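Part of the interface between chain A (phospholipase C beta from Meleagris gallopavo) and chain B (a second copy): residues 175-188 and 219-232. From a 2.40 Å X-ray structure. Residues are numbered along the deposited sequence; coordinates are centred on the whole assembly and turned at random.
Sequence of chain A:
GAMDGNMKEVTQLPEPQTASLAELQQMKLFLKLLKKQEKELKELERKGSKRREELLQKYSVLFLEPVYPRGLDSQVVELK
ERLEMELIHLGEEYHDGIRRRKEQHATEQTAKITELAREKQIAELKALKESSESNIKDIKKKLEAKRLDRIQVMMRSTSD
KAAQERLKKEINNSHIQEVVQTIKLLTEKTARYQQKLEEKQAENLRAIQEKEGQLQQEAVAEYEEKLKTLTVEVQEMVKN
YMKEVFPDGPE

Chain A, residues 175-188: HIQEVVQTIKLLTE
Chain B 219-232: AVAEYEEKLKTLTV

Both stretches are helical and run antiparallel, their N-to-C directions 173° apart and their axes 10.2 Å apart at closest approach. The register is fixed by two CA–CA pairs, A:Val180 to B:Glu224 at 6.1 Å and A:Lys184 to B:Val220 at 6.8 Å; a four-residue advance on one chain thus matches a four-residue retreat on the other. Together the stretches bury 560 Å².

A:Val180 (chi1 170°, t) points toward the partner helix, and its two methyls reach different residues: CG2 lies 3.1 Å from CD1 of B:Leu227, a tight apolar contact, while CG1 lies 3.8 Å from CG of B:Glu224. B:Leu227 is m,t (-74°, -171°). B:Tyr223, with chi1 172° (t) and chi2 70°, extends its ring across the interface. A:Val180 CG2 and A:Ile183 CD1 approach that ring obliquely, at 4.1 and 3.7 Å from B:Tyr223 CE2. The m,t rotamer of A:Ile183 (-75°, 179°) also leaves its CD1 3.4 Å from B:Tyr223 OH.

The polar contact centres on B:Glu224, t,t with chi3 49°. A:Lys184 starts sideways, but chi1 to chi4 are all t (-171°, 165°, -179°, 179°), and this extended chain delivers NZ to 3.0 Å from B:Glu224 OE2, a salt bridge; NZ also makes a weak hydrogen bond to B:Glu224 OE1 at 3.1 Å. A:Gln181 points away at CB, yet its folded m,m side chain (-63°, -54°; chi3 -48°) returns NE2 to 3.3 Å from B:Glu224 OE2, a weak hydrogen bond with an N-H...acceptor angle of 149°.

At the ends, A:Ile176 (m,t) places CD1 3.0 Å from B:Thr231 OG1. A:Thr187 is m (-70°): its OG1 donates to A:Ile183 O at 2.7 Å within its own helix, while its CG2 packs 3.3 Å from CG2 of B:Val220 (t, -170°).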

# COMPACT_ATOMS: atom_id res chain seq x y z
N HIS A 175 -16.93 14.46 -36.83
CA HIS A 175 -15.79 14.82 -36.00
C HIS A 175 -16.09 14.85 -34.51
O HIS A 175 -15.49 14.11 -33.73
CB HIS A 175 -15.25 16.18 -36.43
CG HIS A 175 -14.21 16.72 -35.50
ND1 HIS A 175 -12.99 16.11 -35.32
CD2 HIS A 175 -14.23 17.79 -34.66
CE1 HIS A 175 -12.30 16.78 -34.41
NE2 HIS A 175 -13.03 17.80 -33.99
N ILE A 176 -17.01 15.72 -34.12
CA ILE A 176 -17.37 15.85 -32.73
C ILE A 176 -17.71 14.50 -32.11
O ILE A 176 -17.15 14.13 -31.08
CB ILE A 176 -18.58 16.80 -32.55
CG1 ILE A 176 -18.19 18.20 -33.02
CG2 ILE A 176 -19.00 16.84 -31.10
CD1 ILE A 176 -19.28 19.26 -32.85
N GLN A 177 -18.60 13.75 -32.75
CA GLN A 177 -18.98 12.45 -32.19
C GLN A 177 -17.84 11.46 -32.21
O GLN A 177 -17.67 10.68 -31.28
CB GLN A 177 -20.18 11.86 -32.93
CG GLN A 177 -21.39 12.76 -32.91
CD GLN A 177 -22.67 11.99 -33.05
OE1 GLN A 177 -23.75 12.56 -33.19
NE2 GLN A 177 -22.56 10.66 -33.01
N GLU A 178 -17.05 11.49 -33.26
CA GLU A 178 -15.94 10.56 -33.31
C GLU A 178 -14.91 10.84 -32.19
O GLU A 178 -14.31 9.88 -31.69
CB GLU A 178 -15.28 10.58 -34.68
CG GLU A 178 -14.25 9.49 -34.86
CD GLU A 178 -13.75 9.38 -36.28
OE1 GLU A 178 -12.90 8.50 -36.55
OE2 GLU A 178 -14.20 10.18 -37.13
N VAL A 179 -14.72 12.11 -31.79
CA VAL A 179 -13.75 12.37 -30.71
C VAL A 179 -14.34 11.87 -29.39
O VAL A 179 -13.64 11.25 -28.60
CB VAL A 179 -13.37 13.90 -30.51
CG1 VAL A 179 -12.98 14.52 -31.84
CG2 VAL A 179 -14.49 14.66 -29.83
N VAL A 180 -15.62 12.13 -29.16
CA VAL A 180 -16.30 11.68 -27.95
C VAL A 180 -16.26 10.16 -27.81
O VAL A 180 -15.89 9.61 -26.77
CB VAL A 180 -17.79 12.14 -27.93
CG1 VAL A 180 -18.55 11.46 -26.77
CG2 VAL A 180 -17.84 13.65 -27.77
N GLN A 181 -16.66 9.48 -28.87
CA GLN A 181 -16.65 8.02 -28.83
C GLN A 181 -15.22 7.50 -28.73
O GLN A 181 -14.97 6.49 -28.06
CB GLN A 181 -17.33 7.46 -30.08
CG GLN A 181 -18.79 7.84 -30.19
CD GLN A 181 -19.57 7.47 -28.94
OE1 GLN A 181 -19.46 6.35 -28.45
NE2 GLN A 181 -20.36 8.41 -28.43
N THR A 182 -14.26 8.15 -29.39
CA THR A 182 -12.89 7.66 -29.31
C THR A 182 -12.36 7.88 -27.90
O THR A 182 -11.67 7.02 -27.34
CB THR A 182 -11.96 8.32 -30.36
OG1 THR A 182 -12.21 9.72 -30.41
CG2 THR A 182 -12.19 7.73 -31.74
N ILE A 183 -12.68 9.03 -27.31
CA ILE A 183 -12.22 9.31 -25.95
C ILE A 183 -12.88 8.34 -24.98
O ILE A 183 -12.32 8.01 -23.95
CB ILE A 183 -12.57 10.74 -25.53
CG1 ILE A 183 -11.62 11.73 -26.21
CG2 ILE A 183 -12.52 10.87 -24.00
CD1 ILE A 183 -11.91 13.17 -25.86
N LYS A 184 -14.07 7.89 -25.34
CA LYS A 184 -14.82 6.94 -24.52
C LYS A 184 -14.16 5.57 -24.61
O LYS A 184 -14.16 4.79 -23.65
CB LYS A 184 -16.25 6.90 -25.05
CG LYS A 184 -17.24 6.16 -24.22
CD LYS A 184 -18.64 6.53 -24.69
CE LYS A 184 -19.69 5.81 -23.85
NZ LYS A 184 -21.09 6.19 -24.28
N LEU A 185 -13.55 5.29 -25.76
CA LEU A 185 -12.87 4.03 -25.99
C LEU A 185 -11.56 3.89 -25.20
O LEU A 185 -11.39 2.96 -24.42
CB LEU A 185 -12.59 3.87 -27.49
CG LEU A 185 -11.85 2.59 -27.87
CD1 LEU A 185 -12.71 1.34 -27.56
CD2 LEU A 185 -11.51 2.67 -29.33
N LEU A 186 -10.62 4.81 -25.42
CA LEU A 186 -9.34 4.77 -24.70
C LEU A 186 -9.63 4.72 -23.22
O LEU A 186 -9.02 3.95 -22.46
CB LEU A 186 -8.52 6.01 -24.98
CG LEU A 186 -7.88 6.22 -26.35
CD1 LEU A 186 -8.87 5.91 -27.45
CD2 LEU A 186 -7.39 7.66 -26.43
N THR A 187 -10.58 5.54 -22.80
CA THR A 187 -10.93 5.58 -21.40
C THR A 187 -11.31 4.19 -20.90
O THR A 187 -10.92 3.79 -19.81
CB THR A 187 -12.07 6.59 -21.17
OG1 THR A 187 -11.56 7.92 -21.35
CG2 THR A 187 -12.64 6.46 -19.78
N GLU A 188 -12.06 3.45 -21.71
CA GLU A 188 -12.44 2.10 -21.32
C GLU A 188 -11.21 1.18 -21.32
O GLU A 188 -11.01 0.39 -20.40
CB GLU A 188 -13.54 1.56 -22.25
CG GLU A 188 -14.90 2.25 -22.02
CD GLU A 188 -16.01 1.83 -23.01
OE1 GLU A 188 -17.14 2.33 -22.85
OE2 GLU A 188 -15.76 1.03 -23.95
N ALA B 219 -16.68 11.08 -14.87
CA ALA B 219 -16.08 12.21 -15.58
C ALA B 219 -16.26 12.04 -17.07
O ALA B 219 -16.46 13.03 -17.79
CB ALA B 219 -14.59 12.34 -15.25
N VAL B 220 -16.20 10.81 -17.57
CA VAL B 220 -16.35 10.65 -19.02
C VAL B 220 -17.81 10.77 -19.47
O VAL B 220 -18.07 11.30 -20.54
CB VAL B 220 -15.77 9.31 -19.53
CG1 VAL B 220 -15.75 9.31 -21.06
CG2 VAL B 220 -14.35 9.12 -19.01
N ALA B 221 -18.74 10.29 -18.66
CA ALA B 221 -20.16 10.38 -19.01
C ALA B 221 -20.54 11.85 -19.11
O ALA B 221 -21.10 12.30 -20.12
CB ALA B 221 -21.00 9.69 -17.96
N GLU B 222 -20.23 12.62 -18.06
CA GLU B 222 -20.54 14.04 -18.09
C GLU B 222 -19.96 14.65 -19.34
O GLU B 222 -20.64 15.39 -20.06
CB GLU B 222 -19.96 14.76 -16.88
CG GLU B 222 -20.09 16.28 -17.01
CD GLU B 222 -19.56 17.02 -15.81
OE1 GLU B 222 -18.37 16.85 -15.48
OE2 GLU B 222 -20.34 17.77 -15.19
N TYR B 223 -18.69 14.33 -19.62
CA TYR B 223 -18.03 14.87 -20.80
C TYR B 223 -18.87 14.61 -22.05
O TYR B 223 -19.11 15.51 -22.85
CB TYR B 223 -16.65 14.24 -20.98
CG TYR B 223 -16.00 14.61 -22.30
CD1 TYR B 223 -15.54 15.91 -22.55
CD2 TYR B 223 -15.89 13.67 -23.33
CE1 TYR B 223 -14.97 16.26 -23.80
CE2 TYR B 223 -15.33 14.00 -24.57
CZ TYR B 223 -14.88 15.29 -24.80
OH TYR B 223 -14.34 15.59 -26.05
N GLU B 224 -19.31 13.36 -22.21
CA GLU B 224 -20.13 13.01 -23.35
C GLU B 224 -21.45 13.76 -23.29
O GLU B 224 -21.88 14.40 -24.24
CB GLU B 224 -20.39 11.49 -23.35
CG GLU B 224 -21.41 11.02 -24.37
CD GLU B 224 -21.65 9.50 -24.32
OE1 GLU B 224 -21.87 8.95 -23.21
OE2 GLU B 224 -21.64 8.87 -25.39
N GLU B 225 -22.09 13.68 -22.14
CA GLU B 225 -23.38 14.32 -21.93
C GLU B 225 -23.33 15.80 -22.34
O GLU B 225 -24.34 16.36 -22.75
CB GLU B 225 -23.76 14.19 -20.45
CG GLU B 225 -25.25 14.25 -20.16
CD GLU B 225 -25.89 15.49 -20.70
OE1 GLU B 225 -25.37 16.59 -20.42
OE2 GLU B 225 -26.93 15.37 -21.41
N LYS B 226 -22.16 16.43 -22.23
CA LYS B 226 -22.05 17.84 -22.59
C LYS B 226 -21.89 18.02 -24.10
O LYS B 226 -22.49 18.93 -24.69
CB LYS B 226 -20.86 18.51 -21.88
CG LYS B 226 -20.91 18.44 -20.37
CD LYS B 226 -22.13 19.13 -19.83
CE LYS B 226 -22.24 18.91 -18.33
NZ LYS B 226 -23.44 19.59 -17.77
N LEU B 227 -21.07 17.18 -24.72
CA LEU B 227 -20.86 17.31 -26.15
C LEU B 227 -22.07 16.90 -26.94
O LEU B 227 -22.17 17.20 -28.13
CB LEU B 227 -19.63 16.52 -26.60
CG LEU B 227 -18.33 17.22 -26.17
CD1 LEU B 227 -17.14 16.54 -26.80
CD2 LEU B 227 -18.37 18.66 -26.65
N LYS B 228 -22.99 16.22 -26.29
CA LYS B 228 -24.21 15.80 -26.95
C LYS B 228 -24.90 17.06 -27.49
O LYS B 228 -25.13 17.20 -28.69
CB LYS B 228 -25.13 15.07 -25.96
CG LYS B 228 -26.39 14.48 -26.58
CD LYS B 228 -26.06 13.37 -27.59
CE LYS B 228 -27.32 12.75 -28.24
NZ LYS B 228 -28.25 12.07 -27.28
N THR B 229 -25.18 17.99 -26.58
CA THR B 229 -25.87 19.23 -26.93
C THR B 229 -25.02 20.45 -27.30
O THR B 229 -25.58 21.50 -27.58
CB THR B 229 -26.80 19.66 -25.79
OG1 THR B 229 -26.03 19.84 -24.59
CG2 THR B 229 -27.85 18.58 -25.53
N LEU B 230 -23.70 20.32 -27.31
CA LEU B 230 -22.84 21.45 -27.61
C LEU B 230 -23.15 22.18 -28.93
O LEU B 230 -23.45 23.38 -28.93
CB LEU B 230 -21.37 21.02 -27.62
CG LEU B 230 -20.37 22.13 -27.97
CD1 LEU B 230 -20.29 23.12 -26.81
CD2 LEU B 230 -19.00 21.51 -28.26
N THR B 231 -23.06 21.46 -30.04
CA THR B 231 -23.30 22.05 -31.36
C THR B 231 -24.60 22.84 -31.45
O THR B 231 -24.67 23.84 -32.15
CB THR B 231 -23.32 20.95 -32.45
OG1 THR B 231 -22.04 20.29 -32.47
CG2 THR B 231 -23.60 21.54 -33.80
N VAL B 232 -25.63 22.38 -30.74
CA VAL B 232 -26.93 23.04 -30.76
C VAL B 232 -26.99 24.25 -29.82
O VAL B 232 -27.63 25.26 -30.13
CB VAL B 232 -28.03 22.05 -30.36
CG1 VAL B 232 -29.33 22.79 -30.11
CG2 VAL B 232 -28.23 21.04 -31.49